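PDB 3OUT: glutamate racemase, which belongs to the aspartate/glutamate racemase family and has two domains built round parallel beta-sheets, with a D-glutamic acid molecule bound in the model. Local coordinates for residues F57-Q60 and T61-L65; V163-V166 and A167-Y170. All coordinates share one frame; numbering follows the deposited sequence.

Contact 1. Residues F57-Q60 and T61-L65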
loop_
_atom_site.group_PDB
_atom_site.type_symbol
_atom_site.label_atom_id
_atom_site.label_comp_id
_atom_site.label_asym_id
_atom_site.label_seq_id
_atom_site.Cartn_x
_atom_site.Cartn_y
_atom_site.Cartn_z
ATOM N N PHE B 57 4.409 -4.441 6.186
ATOM C CA PHE B 57 4.612 -4.988 4.852
ATOM C C PHE B 57 4.722 -6.501 4.908
ATOM O O PHE B 57 4.088 -7.248 4.101
ATOM C CB PHE B 57 5.905 -4.428 4.257
ATOM C CG PHE B 57 5.861 -2.992 3.852
ATOM C CD1 PHE B 57 4.708 -2.248 3.851
ATOM C CD2 PHE B 57 7.066 -2.405 3.450
ATOM C CE1 PHE B 57 4.744 -0.929 3.434
ATOM C CE2 PHE B 57 7.110 -1.104 3.040
ATOM C CZ PHE B 57 5.941 -0.387 3.034
ATOM N N ALA B 58 5.483 -7.014 5.884
ATOM C CA ALA B 58 5.699 -8.477 5.987
ATOM C C ALA B 58 4.415 -9.223 6.314
ATOM O O ALA B 58 4.222 -10.333 5.803
ATOM C CB ALA B 58 6.747 -8.805 7.071
ATOM N N ALA B 59 3.527 -8.620 7.111
ATOM C CA ALA B 59 2.245 -9.285 7.399
ATOM C C ALA B 59 1.438 -9.475 6.104
ATOM O O ALA B 59 0.829 -10.503 5.903
ATOM C CB ALA B 59 1.444 -8.549 8.476
ATOM N N GLN B 60 1.488 -8.512 5.186
ATOM C CA GLN B 60 0.756 -8.620 3.951
ATOM C C GLN B 60 1.296 -9.758 3.076
ATOM O O GLN B 60 0.520 -10.579 2.583
ATOM C CB GLN B 60 0.829 -7.296 3.174
ATOM C CG GLN B 60 0.186 -6.089 3.895
ATOM C CD GLN B 60 0.221 -4.903 2.999
ATOM O OE1 GLN B 60 1.272 -4.338 2.775
ATOM N NE2 GLN B 60 -0.940 -4.531 2.428
ATOM N N THR B 61 2.623 -9.817 2.896
ATOM C CA THR B 61 3.256 -10.864 2.073
ATOM C C THR B 61 2.975 -12.230 2.705
ATOM O O THR B 61 2.692 -13.175 2.008
ATOM C CB THR B 61 4.749 -10.645 1.917
ATOM O OG1 THR B 61 4.934 -9.407 1.213
ATOM C CG2 THR B 61 5.407 -11.788 1.118
ATOM N N ALA B 62 3.060 -12.331 4.010
ATOM C CA ALA B 62 2.776 -13.593 4.698
ATOM C C ALA B 62 1.392 -14.088 4.397
ATOM O O ALA B 62 1.202 -15.272 4.051
ATOM C CB ALA B 62 2.994 -13.479 6.233
ATOM N N LYS B 63 0.404 -13.188 4.472
ATOM C CA LYS B 63 -0.968 -13.577 4.192
ATOM C C LYS B 63 -1.112 -14.016 2.736
ATOM O O LYS B 63 -1.829 -14.976 2.440
ATOM C CB LYS B 63 -1.947 -12.458 4.562
ATOM C CG LYS B 63 -1.937 -12.213 6.057
ATOM C CD LYS B 63 -2.686 -10.937 6.457
ATOM C CE LYS B 63 -2.471 -10.624 7.932
ATOM N NZ LYS B 63 -3.237 -9.356 8.375
ATOM N N PHE B 64 -0.478 -13.302 1.803
ATOM C CA PHE B 64 -0.538 -13.690 0.412
ATOM C C PHE B 64 0.004 -15.103 0.241
ATOM O O PHE B 64 -0.596 -15.925 -0.446
ATOM C CB PHE B 64 0.262 -12.695 -0.462
ATOM C CG PHE B 64 0.252 -13.031 -1.918
ATOM C CD1 PHE B 64 1.095 -13.988 -2.431
ATOM C CD2 PHE B 64 -0.638 -12.401 -2.772
ATOM C CE1 PHE B 64 1.075 -14.299 -3.764
ATOM C CE2 PHE B 64 -0.666 -12.721 -4.121
ATOM C CZ PHE B 64 0.213 -13.667 -4.613
ATOM N N LEU B 65 1.138 -15.415 0.854
ATOM C CA LEU B 65 1.728 -16.743 0.637
ATOM C C LEU B 65 0.887 -17.853 1.246
ATOM O O LEU B 65 0.770 -18.928 0.659
ATOM C CB LEU B 65 3.150 -16.788 1.200
ATOM C CG LEU B 65 4.197 -16.054 0.375
ATOM C CD1 LEU B 65 5.532 -15.961 1.091
ATOM C CD2 LEU B 65 4.377 -16.665 -1.046
#
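The second half of helix 51-67, which packs against the six-stranded parallel sheet, carries the contact of Phe57, Ala58, Ala59 and Gln60 with Thr61, Ala62, Lys63 and Phe64. Four successive i to i+4 backbone bonds cross it. The shortest is Ala62 N to Ala58 O at 2.9 Å, and Thr61 N reaches Phe57 O at 3.2 Å with an N-H...O angle of 165°. Phe64 N bonds to Gln60 O at 3.0 Å, and Lys63 N to Ala59 O at 3.1 Å. The side chain of Lys63 leans back over that last carbonyl: with CG beside its own backbone N (chi1 -65°) and the chain extended beyond, CG passes 3.3 Å from Ala59 O, and CE comes within 4.5 Å of Ala59 CB. Ala62 CB rests 3.4 Å from Ala58 O. Thr61 places OG1 beside its own N, 3.7 Å from Phe57 O. Ala58 and Ala62 face Phe13 of strand 10-14, and Ala59 meets Ile87 and Ile91 of helix 78-92. The amide of Gln60 is held at both ends, OE1 by Arg43 and NE2 by the carbonyl of Tyr268, while Phe57 makes a cation-pi contact with the same Arg43. Backbone bonding thus holds this length of helix together, and the side chains are left to join it to the sheet, the neighbouring helix and the C terminus.

Contact 2. Residues V163-V166 and A167-Y170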
loop_
_atom_site.group_PDB
_atom_site.type_symbol
_atom_site.label_atom_id
_atom_site.label_comp_id
_atom_site.label_asym_id
_atom_site.label_seq_id
_atom_site.Cartn_x
_atom_site.Cartn_y
_atom_site.Cartn_z
ATOM N N VAL B 163 33.345 0.485 -5.765
ATOM C CA VAL B 163 32.935 -0.562 -4.831
ATOM C C VAL B 163 33.988 -0.709 -3.750
ATOM O O VAL B 163 33.685 -0.743 -2.556
ATOM C CB VAL B 163 32.691 -1.934 -5.534
ATOM C CG1 VAL B 163 32.386 -3.013 -4.509
ATOM C CG2 VAL B 163 31.549 -1.860 -6.528
ATOM N N GLU B 164 35.252 -0.744 -4.158
ATOM C CA GLU B 164 36.332 -0.821 -3.172
ATOM C C GLU B 164 36.384 0.357 -2.195
ATOM O O GLU B 164 36.570 0.170 -1.010
ATOM C CB GLU B 164 37.655 -1.087 -3.896
ATOM C CG GLU B 164 37.655 -2.457 -4.568
ATOM C CD GLU B 164 38.919 -2.741 -5.349
ATOM O OE1 GLU B 164 39.931 -2.066 -5.092
ATOM O OE2 GLU B 164 38.895 -3.664 -6.185
ATOM N N LEU B 165 36.177 1.585 -2.668
ATOM C CA LEU B 165 36.185 2.717 -1.779
ATOM C C LEU B 165 34.988 2.762 -0.823
ATOM O O LEU B 165 35.158 3.127 0.314
ATOM C CB LEU B 165 36.260 4.021 -2.555
ATOM C CG LEU B 165 37.618 4.384 -3.175
ATOM C CD1 LEU B 165 37.431 5.589 -4.046
ATOM C CD2 LEU B 165 38.675 4.651 -2.113
ATOM N N VAL B 166 33.786 2.442 -1.320
ATOM C CA VAL B 166 32.626 2.366 -0.444
ATOM C C VAL B 166 32.846 1.256 0.614
ATOM O O VAL B 166 32.563 1.466 1.771
ATOM C CB VAL B 166 31.318 2.113 -1.242
ATOM C CG1 VAL B 166 30.119 1.956 -0.275
ATOM C CG2 VAL B 166 31.081 3.289 -2.246
ATOM N N ALA B 167 33.350 0.092 0.194
ATOM C CA ALA B 167 33.633 -0.998 1.131
ATOM C C ALA B 167 34.676 -0.567 2.171
ATOM O O ALA B 167 34.530 -0.863 3.368
ATOM C CB ALA B 167 34.065 -2.272 0.400
ATOM N N LYS B 168 35.717 0.147 1.751
ATOM C CA LYS B 168 36.720 0.638 2.744
ATOM C C LYS B 168 36.060 1.514 3.787
ATOM O O LYS B 168 36.346 1.400 4.990
ATOM C CB LYS B 168 37.902 1.351 2.062
ATOM C CG LYS B 168 38.752 0.427 1.211
ATOM C CD LYS B 168 39.947 1.167 0.583
ATOM C CE LYS B 168 40.576 0.385 -0.576
ATOM N NZ LYS B 168 41.349 1.265 -1.512
ATOM N N GLU B 169 35.125 2.368 3.358
ATOM C CA GLU B 169 34.428 3.250 4.280
ATOM C C GLU B 169 33.696 2.472 5.382
ATOM O O GLU B 169 33.753 2.852 6.550
ATOM C CB GLU B 169 33.448 4.145 3.498
ATOM C CG GLU B 169 32.590 5.044 4.333
ATOM C CD GLU B 169 33.311 6.252 4.896
ATOM O OE1 GLU B 169 34.450 6.567 4.463
ATOM O OE2 GLU B 169 32.696 6.891 5.785
ATOM N N TYR B 170 33.023 1.380 5.007
ATOM C CA TYR B 170 32.218 0.615 5.928
ATOM C C TYR B 170 33.016 -0.449 6.695
ATOM O O TYR B 170 32.641 -0.814 7.811
ATOM C CB TYR B 170 31.085 -0.099 5.179
ATOM C CG TYR B 170 30.007 0.824 4.638
ATOM C CD1 TYR B 170 29.504 1.858 5.413
ATOM C CD2 TYR B 170 29.484 0.654 3.347
ATOM C CE1 TYR B 170 28.503 2.715 4.929
ATOM C CE2 TYR B 170 28.473 1.507 2.874
ATOM C CZ TYR B 170 27.993 2.517 3.655
ATOM O OH TYR B 170 26.994 3.335 3.202
#
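Val166 and Tyr170, one helical turn apart on helix 161-171, lie side by side and point the same way. Val166 sets CG1 opposite its own backbone N (chi1 177°), which carries this methyl forward along the helix to meet Tyr170 CE2 at 3.6 Å. The ring also passes the carbonyl between them, its CD2 3.6 Å from Val166 O. That oxygen accepts Tyr170 N at 3.3 Å, a longer bond than the 2.9 Å from Ala167 N to Val163 O. On another side of the helix, the extended chain of Lys168 slants back over the preceding turn, with CG 3.1 Å from Glu164 O, the acceptor of its own N-H. Its NZ stays 5.1 Å from Glu164 OE1, so the opposite charges are near without touching, and Leu165 CD2 approaches the same NZ to 4.4 Å. The Tyr170 hydroxyl is bonded to Leu148 N, and its ring meets Phe149 edge-to-face. Val166 also packs on Ile162, and Tyr170 on Phe157, both of a neighbouring subunit. The valine-tyrosine pair therefore joins an apolar contact within the helix to the subunit interface, whereas any attraction between Lys168 and Glu164 is probably weak and long-range.

How the contacts relate
Both contacts are local, each confined to one helix and to residues up to four apart, so neither closes a loop and they neither nest nor cross. From the N terminus, the chain lays down strands 10-14 and 35-39 before contact 1 in helix 51-67, and strands 113-118 and 140-145 before contact 2 in helix 161-171. Each contact ties its helix together from within. Outside partners join the first helix to the six-stranded sheet, helix 78-92 and the C terminus, and the second to helices 149-154 and 193-199, strand 140-145 through Asn144, and another subunit. The contact centres lie 35 Å apart in different domains, with D-glutamic acid bound between the two domains.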